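Long-range contacts in probable zinc protease (Pseudomonas aeruginosa, PDB 4NNZ), which is probably a metallopeptidase of the M16 family, acting as one subunit of a heterodimeric zinc protease: residues F304-S309 with E378-S383; G38-T43 with T85-A90; W34-S39 with P187-L192. All coordinates share one frame; numbering follows the deposited sequence.

Contact 1 of 3, residues F304-S309 with E378-S383; sequences FNRGDS and ESVGLS
The loop of the hairpin between strands 294-301 and 309-317 meets the end of helix 367-379, and V380 is the residue that plugs into it. Its two methyls rest on the backbone of F304, N305 and R306. CG1 of V380 lies 3.6 Å from F304 O and 3.7 Å from N305 O. CG2 of V380 lies 3.4 Å from R306 N and 4.0 Å from R306 CB. The second touch is between side chains. L382 CD1 comes up at the edge of the F304 ring, near its plane, 4.3 Å from F304 CD1. CD1 stands anti to the L382 CA (chi2 178°), which carries it out to the ring. L377 of the helix packs against both F304 and L382. Between V380 and L382 the chain turns at G381, with positive phi (82°). Beyond CG the side chain of R306 leads away from V380 and bends at chi3. Its guanidinium makes a cation-pi contact with Y41, and R306 N bonds to D87 OD2. G307 O accepts a bond from S255 OG. The two segments exchange neither a hydrogen bond nor a salt bridge. Methyl groups against backbone and ring make a contact without directional bonds, and several polar groups of the loop, among them R306 N and G307 O, are bonded elsewhere in the chain.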
ATOM      1  N   PHE A 304       0.950  18.368 -10.774  1.00 39.46           N
ATOM      2  CA  PHE A 304       2.317  18.084 -11.151  1.00 40.68           C
ATOM      3  C   PHE A 304       2.955  16.890 -10.473  1.00 40.51           C
ATOM      4  O   PHE A 304       4.058  16.951 -10.046  1.00 38.41           O
ATOM      5  CB  PHE A 304       3.187  19.315 -11.025  1.00 38.99           C
ATOM      6  CG  PHE A 304       2.678  20.462 -11.788  1.00 42.32           C
ATOM      7  CD1 PHE A 304       2.912  20.560 -13.111  1.00 41.14           C
ATOM      8  CD2 PHE A 304       1.926  21.412 -11.186  1.00 45.60           C
ATOM      9  CE1 PHE A 304       2.435  21.598 -13.829  1.00 40.49           C
ATOM     10  CE2 PHE A 304       1.436  22.452 -11.892  1.00 44.22           C
ATOM     11  CZ  PHE A 304       1.694  22.547 -13.221  1.00 42.81           C
ATOM     12  N   ASN A 305       2.209  15.814 -10.370  1.00 42.72           N
ATOM     13  CA  ASN A 305       2.709  14.546  -9.866  1.00 43.01           C
ATOM     14  C   ASN A 305       3.431  13.662 -10.859  1.00 37.43           C
ATOM     15  O   ASN A 305       3.218  13.704 -12.028  1.00 34.72           O
ATOM     16  CB  ASN A 305       1.589  13.751  -9.212  1.00 45.50           C
ATOM     17  CG  ASN A 305       1.234  14.254  -7.852  1.00 44.38           C
ATOM     18  OD1 ASN A 305       2.088  14.605  -7.067  1.00 50.61           O
ATOM     19  ND2 ASN A 305      -0.025  14.273  -7.563  1.00 41.89           N
ATOM     20  N   ARG A 306       4.259  12.813 -10.323  1.00 36.79           N
ATOM     21  CA  ARG A 306       4.948  11.806 -11.052  1.00 35.52           C
ATOM     22  C   ARG A 306       3.950  10.883 -11.667  1.00 37.02           C
ATOM     23  O   ARG A 306       4.095  10.447 -12.767  1.00 37.00           O
ATOM     24  CB  ARG A 306       5.696  11.013 -10.034  1.00 35.25           C
ATOM     25  CG  ARG A 306       7.000  10.421 -10.418  1.00 35.70           C
ATOM     26  CD  ARG A 306       7.508   9.716  -9.195  1.00 37.85           C
ATOM     27  NE  ARG A 306       8.076   8.451  -9.532  1.00 43.85           N
ATOM     28  CZ  ARG A 306       7.921   7.333  -8.857  1.00 42.31           C
ATOM     29  NH1 ARG A 306       7.196   7.269  -7.781  1.00 40.00           N
ATOM     30  NH2 ARG A 306       8.511   6.265  -9.295  1.00 49.47           N
ATOM     31  N   GLY A 307       2.952  10.543 -10.892  1.00 34.73           N
ATOM     32  CA  GLY A 307       1.875   9.711 -11.319  1.00 37.72           C
ATOM     33  C   GLY A 307       0.562  10.425 -11.180  1.00 38.80           C
ATOM     34  O   GLY A 307       0.469  11.582 -11.388  1.00 38.84           O
ATOM     35  N   ASP A 308      -0.432   9.697 -10.736  1.00 38.80           N
ATOM     36  CA  ASP A 308      -1.782  10.164 -10.562  1.00 42.93           C
ATOM     37  C   ASP A 308      -1.985  11.047  -9.358  1.00 40.32           C
ATOM     38  O   ASP A 308      -1.110  11.224  -8.583  1.00 39.89           O
ATOM     39  CB  ASP A 308      -2.716   8.984 -10.468  1.00 45.24           C
ATOM     40  CG  ASP A 308      -2.945   8.346 -11.772  1.00 47.25           C
ATOM     41  OD1 ASP A 308      -2.796   9.011 -12.789  1.00 45.44           O
ATOM     42  OD2 ASP A 308      -3.280   7.175 -11.789  1.00 50.54           O
ATOM     43  N   SER A 309      -3.177  11.578  -9.220  1.00 36.13           N
ATOM     44  CA  SER A 309      -3.442  12.611  -8.275  1.00 35.23           C
ATOM     45  C   SER A 309      -4.844  12.587  -7.724  1.00 34.07           C
ATOM     46  O   SER A 309      -5.620  11.749  -8.035  1.00 30.84           O
ATOM     47  CB  SER A 309      -3.131  13.964  -8.882  1.00 36.35           C
ATOM     48  OG  SER A 309      -3.181  14.950  -7.902  1.00 34.91           O
ATOM     49  N   GLU A 378      11.201  18.430 -13.025  1.00 41.73           N
ATOM     50  CA  GLU A 378      12.253  17.547 -13.417  1.00 48.01           C
ATOM     51  C   GLU A 378      12.383  16.276 -12.582  1.00 45.49           C
ATOM     52  O   GLU A 378      12.887  15.293 -13.035  1.00 44.67           O
ATOM     53  CB  GLU A 378      13.559  18.311 -13.513  1.00 52.86           C
ATOM     54  CG  GLU A 378      14.395  17.965 -14.721  1.00 58.68           C
ATOM     55  CD  GLU A 378      13.990  18.698 -15.966  1.00 59.34           C
ATOM     56  OE1 GLU A 378      13.666  19.874 -15.900  1.00 61.40           O
ATOM     57  OE2 GLU A 378      14.023  18.097 -17.029  1.00 68.06           O
ATOM     58  N   SER A 379      11.948  16.322 -11.349  1.00 42.96           N
ATOM     59  CA  SER A 379      11.993  15.164 -10.512  1.00 40.72           C
ATOM     60  C   SER A 379      10.821  14.256 -10.776  1.00 41.50           C
ATOM     61  O   SER A 379      10.763  13.160 -10.308  1.00 38.55           O
ATOM     62  CB  SER A 379      12.025  15.595  -9.067  1.00 39.02           C
ATOM     63  OG  SER A 379      12.727  16.789  -8.984  1.00 40.00           O
ATOM     64  N   VAL A 380       9.879  14.757 -11.531  1.00 37.57           N
ATOM     65  CA  VAL A 380       8.628  14.115 -11.706  1.00 38.97           C
ATOM     66  C   VAL A 380       8.470  13.584 -13.135  1.00 40.90           C
ATOM     67  O   VAL A 380       7.439  13.103 -13.507  1.00 38.37           O
ATOM     68  CB  VAL A 380       7.547  15.106 -11.226  1.00 38.71           C
ATOM     69  CG1 VAL A 380       6.464  15.392 -12.223  1.00 37.38           C
ATOM     70  CG2 VAL A 380       7.024  14.734  -9.873  1.00 35.01           C
ATOM     71  N   GLY A 381       9.524  13.661 -13.917  1.00 45.50           N
ATOM     72  CA  GLY A 381       9.448  13.256 -15.295  1.00 48.76           C
ATOM     73  C   GLY A 381       8.890  14.252 -16.288  1.00 53.31           C
ATOM     74  O   GLY A 381       8.560  13.893 -17.389  1.00 56.42           O
ATOM     75  N   LEU A 382       8.815  15.506 -15.917  1.00 47.93           N
ATOM     76  CA  LEU A 382       8.273  16.493 -16.786  1.00 46.31           C
ATOM     77  C   LEU A 382       9.404  17.447 -17.054  1.00 49.68           C
ATOM     78  O   LEU A 382      10.213  17.668 -16.199  1.00 48.12           O
ATOM     79  CB  LEU A 382       7.134  17.194 -16.086  1.00 45.20           C
ATOM     80  CG  LEU A 382       5.901  16.401 -15.712  1.00 44.91           C
ATOM     81  CD1 LEU A 382       4.902  17.258 -14.986  1.00 43.28           C
ATOM     82  CD2 LEU A 382       5.256  15.851 -16.939  1.00 47.74           C
ATOM     83  N   SER A 383       9.485  17.980 -18.258  1.00 51.19           N
ATOM     84  CA  SER A 383      10.520  18.935 -18.602  1.00 52.28           C
ATOM     85  C   SER A 383      10.306  20.274 -17.970  1.00 52.00           C
ATOM     86  O   SER A 383       9.196  20.644 -17.700  1.00 54.43           O
ATOM     87  CB  SER A 383      10.576  19.140 -20.095  1.00 55.73           C
ATOM     88  OG  SER A 383      11.622  20.014 -20.418  1.00 53.70           O
TER

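Contact 2 of 3, residues G38-T43 with T85-A90; sequences GSSYET and TDDYTA
The Y41 ring has D86 O at its edge, near the ring plane, while D87 O sits obliquely to it, 4.1 Å from Y41 CE1. A water also lies at the edge, in plane. It accepts from Y41 OH and donates to D87 O, so it bridges the segments. W184 meets this ring edge-to-face. Within the turn, T85 OG1 stands 3.2 Å above the plane of the Y88 ring, over its centre. The same oxygen accepts from Y88 N, an ST motif. S40 meets the turn through its N and its OG. S40 N donates to D86 O at 3.1 Å and almost straight (178°). S40 OG, held between its own N and carbonyl carbon (chi1 58°), is 2.8 Å from D87 OD1 and 3.1 Å from D86 O; which of the two takes its proton is not settled. D87 OD2 bonds to Y158 OH. G38 CA approaches D86 O to 2.9 Å in a CA-H...O contact. Residues 85-88 form the turn of the hairpin of strands 80-84 and 89-96. The loop packed on it leads to helix 49-56, whose sequence carries the inverted zinc-binding HXXEH motif characteristic of M16 peptidases.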
ATOM      1  N   GLY A  38      11.462   9.178  -2.960  1.00 37.14           N
ATOM      2  CA  GLY A  38      10.348   9.697  -2.242  1.00 38.30           C
ATOM      3  C   GLY A  38       9.716   8.573  -1.514  1.00 35.48           C
ATOM      4  O   GLY A  38      10.158   7.476  -1.645  1.00 37.07           O
ATOM      5  N   SER A  39       8.669   8.860  -0.776  1.00 32.32           N
ATOM      6  CA  SER A  39       7.878   7.859  -0.133  1.00 31.94           C
ATOM      7  C   SER A  39       7.096   6.939  -1.039  1.00 32.10           C
ATOM      8  O   SER A  39       6.760   5.886  -0.639  1.00 33.61           O
ATOM      9  CB  SER A  39       7.014   8.447   0.966  1.00 31.27           C
ATOM     10  OG  SER A  39       6.238   9.493   0.509  1.00 31.37           O
ATOM     11  N   SER A  40       6.794   7.349  -2.247  1.00 31.47           N
ATOM     12  CA  SER A  40       6.081   6.495  -3.164  1.00 32.53           C
ATOM     13  C   SER A  40       6.948   5.369  -3.704  1.00 34.87           C
ATOM     14  O   SER A  40       6.462   4.448  -4.269  1.00 38.69           O
ATOM     15  CB  SER A  40       5.377   7.275  -4.260  1.00 31.94           C
ATOM     16  OG  SER A  40       6.241   8.067  -5.007  1.00 31.83           O
ATOM     17  N   TYR A  41       8.235   5.450  -3.493  1.00 34.65           N
ATOM     18  CA  TYR A  41       9.131   4.401  -3.864  1.00 36.65           C
ATOM     19  C   TYR A  41       9.270   3.357  -2.785  1.00 37.30           C
ATOM     20  O   TYR A  41       9.855   2.339  -2.986  1.00 38.17           O
ATOM     21  CB  TYR A  41      10.492   4.997  -4.146  1.00 38.59           C
ATOM     22  CG  TYR A  41      10.595   5.935  -5.313  1.00 37.18           C
ATOM     23  CD1 TYR A  41      10.080   7.197  -5.262  1.00 35.95           C
ATOM     24  CD2 TYR A  41      11.263   5.570  -6.437  1.00 36.22           C
ATOM     25  CE1 TYR A  41      10.207   8.048  -6.311  1.00 35.61           C
ATOM     26  CE2 TYR A  41      11.380   6.417  -7.490  1.00 37.10           C
ATOM     27  CZ  TYR A  41      10.854   7.649  -7.421  1.00 34.21           C
ATOM     28  OH  TYR A  41      11.006   8.454  -8.477  1.00 30.87           O
ATOM     29  N   GLU A  42       8.777   3.667  -1.612  1.00 38.60           N
ATOM     30  CA  GLU A  42       8.983   2.858  -0.437  1.00 37.64           C
ATOM     31  C   GLU A  42       8.115   1.632  -0.360  1.00 35.97           C
ATOM     32  O   GLU A  42       7.141   1.532  -1.008  1.00 33.60           O
ATOM     33  CB  GLU A  42       8.853   3.705   0.813  1.00 41.77           C
ATOM     34  CG  GLU A  42      10.036   4.624   1.031  1.00 43.91           C
ATOM     35  CD  GLU A  42       9.802   5.755   2.015  1.00 42.72           C
ATOM     36  OE1 GLU A  42       8.956   5.661   2.899  1.00 40.66           O
ATOM     37  OE2 GLU A  42      10.491   6.751   1.898  1.00 38.59           O
ATOM     38  N   THR A  43       8.514   0.709   0.474  1.00 39.06           N
ATOM     39  CA  THR A  43       8.000  -0.630   0.498  1.00 38.91           C
ATOM     40  C   THR A  43       7.481  -0.893   1.865  1.00 41.60           C
ATOM     41  O   THR A  43       8.102  -0.510   2.802  1.00 42.69           O
ATOM     42  CB  THR A  43       9.124  -1.635   0.296  1.00 38.37           C
ATOM     43  OG1 THR A  43       9.771  -1.382  -0.935  1.00 34.88           O
ATOM     44  CG2 THR A  43       8.583  -2.999   0.284  1.00 38.50           C
ATOM     45  N   THR A  85       9.184  14.602   0.037  1.00 37.18           N
ATOM     46  CA  THR A  85       7.794  14.454  -0.277  1.00 37.42           C
ATOM     47  C   THR A  85       7.604  13.080  -0.824  1.00 37.59           C
ATOM     48  O   THR A  85       8.449  12.265  -0.700  1.00 33.67           O
ATOM     49  CB  THR A  85       7.338  15.466  -1.311  1.00 39.24           C
ATOM     50  OG1 THR A  85       7.852  15.117  -2.577  1.00 44.28           O
ATOM     51  CG2 THR A  85       7.847  16.778  -0.996  1.00 38.11           C
ATOM     52  N   ASP A  86       6.465  12.834  -1.415  1.00 38.86           N
ATOM     53  CA  ASP A  86       6.194  11.551  -1.991  1.00 39.46           C
ATOM     54  C   ASP A  86       7.101  11.236  -3.132  1.00 40.08           C
ATOM     55  O   ASP A  86       7.628  10.168  -3.228  1.00 42.36           O
ATOM     56  CB  ASP A  86       4.759  11.514  -2.461  1.00 42.48           C
ATOM     57  CG  ASP A  86       3.777  11.697  -1.336  1.00 50.20           C
ATOM     58  OD1 ASP A  86       4.196  11.757  -0.182  1.00 56.55           O
ATOM     59  OD2 ASP A  86       2.585  11.778  -1.576  1.00 53.51           O
ATOM     60  N   ASP A  87       7.265  12.187  -4.020  1.00 40.66           N
ATOM     61  CA  ASP A  87       8.072  11.989  -5.183  1.00 37.13           C
ATOM     62  C   ASP A  87       9.485  12.496  -5.179  1.00 36.79           C
ATOM     63  O   ASP A  87      10.218  12.157  -6.055  1.00 39.72           O
ATOM     64  CB  ASP A  87       7.351  12.512  -6.405  1.00 40.61           C
ATOM     65  CG  ASP A  87       6.194  11.661  -6.783  1.00 41.55           C
ATOM     66  OD1 ASP A  87       6.227  10.486  -6.467  1.00 42.32           O
ATOM     67  OD2 ASP A  87       5.248  12.148  -7.369  1.00 36.85           O
ATOM     68  N   TYR A  88       9.876  13.291  -4.217  1.00 35.46           N
ATOM     69  CA  TYR A  88      11.212  13.810  -4.253  1.00 33.44           C
ATOM     70  C   TYR A  88      11.804  14.215  -2.929  1.00 33.56           C
ATOM     71  O   TYR A  88      11.140  14.357  -1.951  1.00 29.69           O
ATOM     72  CB  TYR A  88      11.299  14.953  -5.244  1.00 31.75           C
ATOM     73  CG  TYR A  88      10.328  16.014  -4.972  1.00 31.60           C
ATOM     74  CD1 TYR A  88      10.568  16.950  -4.030  1.00 33.16           C
ATOM     75  CD2 TYR A  88       9.145  16.050  -5.621  1.00 35.08           C
ATOM     76  CE1 TYR A  88       9.653  17.917  -3.761  1.00 36.39           C
ATOM     77  CE2 TYR A  88       8.231  17.019  -5.373  1.00 34.93           C
ATOM     78  CZ  TYR A  88       8.498  17.951  -4.446  1.00 35.51           C
ATOM     79  OH  TYR A  88       7.593  18.897  -4.178  1.00 39.93           O
ATOM     80  N   THR A  89      13.108  14.366  -2.936  1.00 33.33           N
ATOM     81  CA  THR A  89      13.849  14.929  -1.850  1.00 34.19           C
ATOM     82  C   THR A  89      14.728  16.024  -2.350  1.00 35.50           C
ATOM     83  O   THR A  89      15.511  15.804  -3.207  1.00 35.81           O
ATOM     84  CB  THR A  89      14.759  13.891  -1.294  1.00 35.66           C
ATOM     85  OG1 THR A  89      13.981  12.739  -1.039  1.00 37.56           O
ATOM     86  CG2 THR A  89      15.401  14.364  -0.041  1.00 36.07           C
ATOM     87  N   ALA A  90      14.605  17.207  -1.797  1.00 36.79           N
ATOM     88  CA  ALA A  90      15.370  18.326  -2.281  1.00 36.34           C
ATOM     89  C   ALA A  90      16.186  19.058  -1.250  1.00 37.34           C
ATOM     90  O   ALA A  90      15.714  19.367  -0.217  1.00 36.61           O
ATOM     91  CB  ALA A  90      14.464  19.283  -3.002  1.00 38.72           C
TER
HETATM   92  O   HOH W   1      10.668  10.976  -8.458  1.00 24.46           O

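Contact 3 of 3, residues W34-S39 with P187-L192; sequences WYRIGS and PNNATL
W34 and T191 are joined by two backbone hydrogen bonds: W34 N donates to T191 O at 2.9 Å (177°), and T191 N donates to W34 O at 2.8 Å. They form an antiparallel hydrogen-bonded pair. Y35 and A190 are the next, non-hydrogen-bonded pair. R36 N then donates to N189 O at 3.0 Å, nearly along the C=O axis. Here strand 28-35 ends, and R36 is the centre of an inverse gamma turn. The pairing is part of the six-stranded mixed sheet of the first half of the M16 fold. Strand 190-196, later in the chain, is inserted between strands 17-22 and 28-35. Side-chain polar contacts gather at R36. Its NH1 donates to N188 O at 3.3 Å, and a weaker bond runs from NH2 to the same oxygen. The guanidinium lies over the N189 backbone, with N189 C 3.6 Å above its centre. N189 CG is anti to its N (chi1 -153°); the amide is turned 88° to the guanidinium. N189 ND2 reaches R36 O in a weak bond and also donates to W184 O. One water donates to R36 O and N189 OD1. Apolar contact comes from Y35 CD1, 3.7 Å from A190 CB; the Y35 ring stacks on Y185.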
ATOM      1  N   TRP A  34      17.970  18.104  -6.381  1.00 35.94           N
ATOM      2  CA  TRP A  34      16.751  17.325  -6.308  1.00 33.18           C
ATOM      3  C   TRP A  34      16.992  15.888  -6.659  1.00 34.38           C
ATOM      4  O   TRP A  34      17.413  15.585  -7.728  1.00 31.97           O
ATOM      5  CB  TRP A  34      15.737  17.878  -7.287  1.00 35.54           C
ATOM      6  CG  TRP A  34      15.259  19.207  -6.953  1.00 37.85           C
ATOM      7  CD1 TRP A  34      15.960  20.332  -6.989  1.00 37.53           C
ATOM      8  CD2 TRP A  34      13.964  19.560  -6.506  1.00 36.00           C
ATOM      9  NE1 TRP A  34      15.213  21.362  -6.602  1.00 37.58           N
ATOM     10  CE2 TRP A  34      13.970  20.913  -6.291  1.00 36.66           C
ATOM     11  CE3 TRP A  34      12.803  18.852  -6.258  1.00 34.37           C
ATOM     12  CZ2 TRP A  34      12.875  21.581  -5.855  1.00 39.23           C
ATOM     13  CZ3 TRP A  34      11.734  19.503  -5.826  1.00 35.83           C
ATOM     14  CH2 TRP A  34      11.763  20.854  -5.618  1.00 38.31           C
ATOM     15  N   TYR A  35      16.686  14.996  -5.742  1.00 35.34           N
ATOM     16  CA  TYR A  35      16.866  13.588  -5.949  1.00 34.00           C
ATOM     17  C   TYR A  35      15.520  12.976  -6.187  1.00 35.08           C
ATOM     18  O   TYR A  35      14.593  13.309  -5.533  1.00 38.55           O
ATOM     19  CB  TYR A  35      17.441  12.947  -4.721  1.00 34.45           C
ATOM     20  CG  TYR A  35      18.884  13.210  -4.439  1.00 37.27           C
ATOM     21  CD1 TYR A  35      19.880  12.500  -5.060  1.00 33.15           C
ATOM     22  CD2 TYR A  35      19.249  14.138  -3.505  1.00 39.89           C
ATOM     23  CE1 TYR A  35      21.195  12.736  -4.776  1.00 33.67           C
ATOM     24  CE2 TYR A  35      20.557  14.374  -3.215  1.00 38.72           C
ATOM     25  CZ  TYR A  35      21.525  13.669  -3.853  1.00 38.84           C
ATOM     26  OH  TYR A  35      22.810  13.937  -3.536  1.00 39.73           O
ATOM     27  N   ARG A  36      15.408  12.073  -7.134  1.00 37.42           N
ATOM     28  CA  ARG A  36      14.145  11.443  -7.397  1.00 38.97           C
ATOM     29  C   ARG A  36      13.903  10.231  -6.533  1.00 41.49           C
ATOM     30  O   ARG A  36      13.866   9.128  -6.994  1.00 45.94           O
ATOM     31  CB  ARG A  36      14.063  11.077  -8.850  1.00 39.75           C
ATOM     32  CG  ARG A  36      14.152  12.242  -9.772  1.00 42.97           C
ATOM     33  CD  ARG A  36      14.279  11.766 -11.185  1.00 46.64           C
ATOM     34  NE  ARG A  36      15.449  12.324 -11.812  1.00 49.50           N
ATOM     35  CZ  ARG A  36      16.385  11.608 -12.393  1.00 50.68           C
ATOM     36  NH1 ARG A  36      16.300  10.302 -12.428  1.00 51.12           N
ATOM     37  NH2 ARG A  36      17.405  12.201 -12.937  1.00 54.04           N
ATOM     38  N   ILE A  37      13.749  10.453  -5.260  1.00 37.11           N
ATOM     39  CA  ILE A  37      13.385   9.399  -4.397  1.00 37.48           C
ATOM     40  C   ILE A  37      12.386   9.980  -3.421  1.00 40.05           C
ATOM     41  O   ILE A  37      12.412  11.136  -3.145  1.00 39.60           O
ATOM     42  CB  ILE A  37      14.627   8.764  -3.770  1.00 38.34           C
ATOM     43  CG1 ILE A  37      14.242   7.588  -2.907  1.00 36.50           C
ATOM     44  CG2 ILE A  37      15.436   9.787  -3.040  1.00 38.84           C
ATOM     45  CD1 ILE A  37      13.439   6.566  -3.631  1.00 35.20           C
ATOM     46  N   GLY A  38      11.462   9.178  -2.960  1.00 37.14           N
ATOM     47  CA  GLY A  38      10.348   9.697  -2.242  1.00 38.30           C
ATOM     48  C   GLY A  38       9.716   8.573  -1.514  1.00 35.48           C
ATOM     49  O   GLY A  38      10.158   7.476  -1.645  1.00 37.07           O
ATOM     50  N   SER A  39       8.669   8.860  -0.776  1.00 32.32           N
ATOM     51  CA  SER A  39       7.878   7.859  -0.133  1.00 31.94           C
ATOM     52  C   SER A  39       7.096   6.939  -1.039  1.00 32.10           C
ATOM     53  O   SER A  39       6.760   5.886  -0.639  1.00 33.61           O
ATOM     54  CB  SER A  39       7.014   8.447   0.966  1.00 31.27           C
ATOM     55  OG  SER A  39       6.238   9.493   0.509  1.00 31.37           O
ATOM     56  N   PRO A 187      23.956  10.202  -9.018  1.00 43.29           N
ATOM     57  CA  PRO A 187      24.019  11.323  -9.940  1.00 40.73           C
ATOM     58  C   PRO A 187      23.015  11.197 -11.025  1.00 41.54           C
ATOM     59  O   PRO A 187      22.464  12.166 -11.445  1.00 44.26           O
ATOM     60  CB  PRO A 187      25.407  11.202 -10.513  1.00 45.19           C
ATOM     61  CG  PRO A 187      26.164  10.357  -9.553  1.00 47.49           C
ATOM     62  CD  PRO A 187      25.269   9.940  -8.452  1.00 43.01           C
ATOM     63  N   ASN A 188      22.746   9.986 -11.439  1.00 43.88           N
ATOM     64  CA  ASN A 188      21.800   9.764 -12.482  1.00 40.18           C
ATOM     65  C   ASN A 188      20.396   9.721 -11.940  1.00 41.76           C
ATOM     66  O   ASN A 188      19.462   9.528 -12.666  1.00 44.68           O
ATOM     67  CB  ASN A 188      22.139   8.528 -13.279  1.00 41.25           C
ATOM     68  CG  ASN A 188      22.460   7.339 -12.421  1.00 40.67           C
ATOM     69  OD1 ASN A 188      23.410   7.345 -11.681  1.00 36.87           O
ATOM     70  ND2 ASN A 188      21.679   6.306 -12.554  1.00 37.87           N
ATOM     71  N   ASN A 189      20.257   9.911 -10.643  1.00 40.34           N
ATOM     72  CA  ASN A 189      18.962  10.093 -10.040  1.00 38.00           C
ATOM     73  C   ASN A 189      18.715  11.493  -9.567  1.00 35.35           C
ATOM     74  O   ASN A 189      17.816  11.724  -8.837  1.00 35.43           O
ATOM     75  CB  ASN A 189      18.759   9.125  -8.899  1.00 38.14           C
ATOM     76  CG  ASN A 189      17.319   8.819  -8.664  1.00 42.15           C
ATOM     77  OD1 ASN A 189      16.538   8.806  -9.573  1.00 44.29           O
ATOM     78  ND2 ASN A 189      16.964   8.595  -7.444  1.00 41.30           N
ATOM     79  N   ALA A 190      19.533  12.425  -9.981  1.00 36.22           N
ATOM     80  CA  ALA A 190      19.513  13.735  -9.396  1.00 37.53           C
ATOM     81  C   ALA A 190      19.543  14.884 -10.369  1.00 37.70           C
ATOM     82  O   ALA A 190      19.983  14.753 -11.469  1.00 42.31           O
ATOM     83  CB  ALA A 190      20.638  13.859  -8.404  1.00 36.33           C
ATOM     84  N   THR A 191      19.030  16.018  -9.948  1.00 37.69           N
ATOM     85  CA  THR A 191      19.108  17.232 -10.736  1.00 39.75           C
ATOM     86  C   THR A 191      19.679  18.380  -9.952  1.00 39.21           C
ATOM     87  O   THR A 191      19.249  18.630  -8.891  1.00 36.76           O
ATOM     88  CB  THR A 191      17.758  17.680 -11.259  1.00 37.16           C
ATOM     89  OG1 THR A 191      17.159  16.618 -11.957  1.00 40.57           O
ATOM     90  CG2 THR A 191      17.944  18.723 -12.219  1.00 41.09           C
ATOM     91  N   LEU A 192      20.637  19.089 -10.508  1.00 38.53           N
ATOM     92  CA  LEU A 192      21.206  20.227  -9.862  1.00 38.03           C
ATOM     93  C   LEU A 192      20.635  21.420 -10.538  1.00 42.22           C
ATOM     94  O   LEU A 192      20.649  21.491 -11.725  1.00 40.62           O
ATOM     95  CB  LEU A 192      22.691  20.234 -10.063  1.00 43.49           C
ATOM     96  CG  LEU A 192      23.368  21.517  -9.631  1.00 46.24           C
ATOM     97  CD1 LEU A 192      23.210  21.735  -8.155  1.00 44.62           C
ATOM     98  CD2 LEU A 192      24.820  21.490 -10.005  1.00 45.23           C
TER
HETATM   99  O   HOH W   2      14.186   7.896  -9.652  1.00 24.73           O
HETATM  100  O   HOH W   3      20.060  12.593 -13.470  1.00 35.65           O

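Contacts 2 and 3 start from the same stretch of chain and share G38 and S39. Their centres are about 10 Å apart. Both reach the six-stranded sheet, where strand 28-35 runs between 190-196 and 89-96. T89 O binds Y35 N across the latter pair. Contact 1 comes later in the chain, with its centre about 12 Å from that of contact 2 and 13 Å from that of contact 3. It involves the hairpin loop of the five-stranded sheet and the end of helix 367-379. S379, at that end, touches W34 and Y88. Contact 1 thus brings the hairpin loop of the second sheet next to contact 2, which R306 touches, while S379 reaches both contacts of the first sheet.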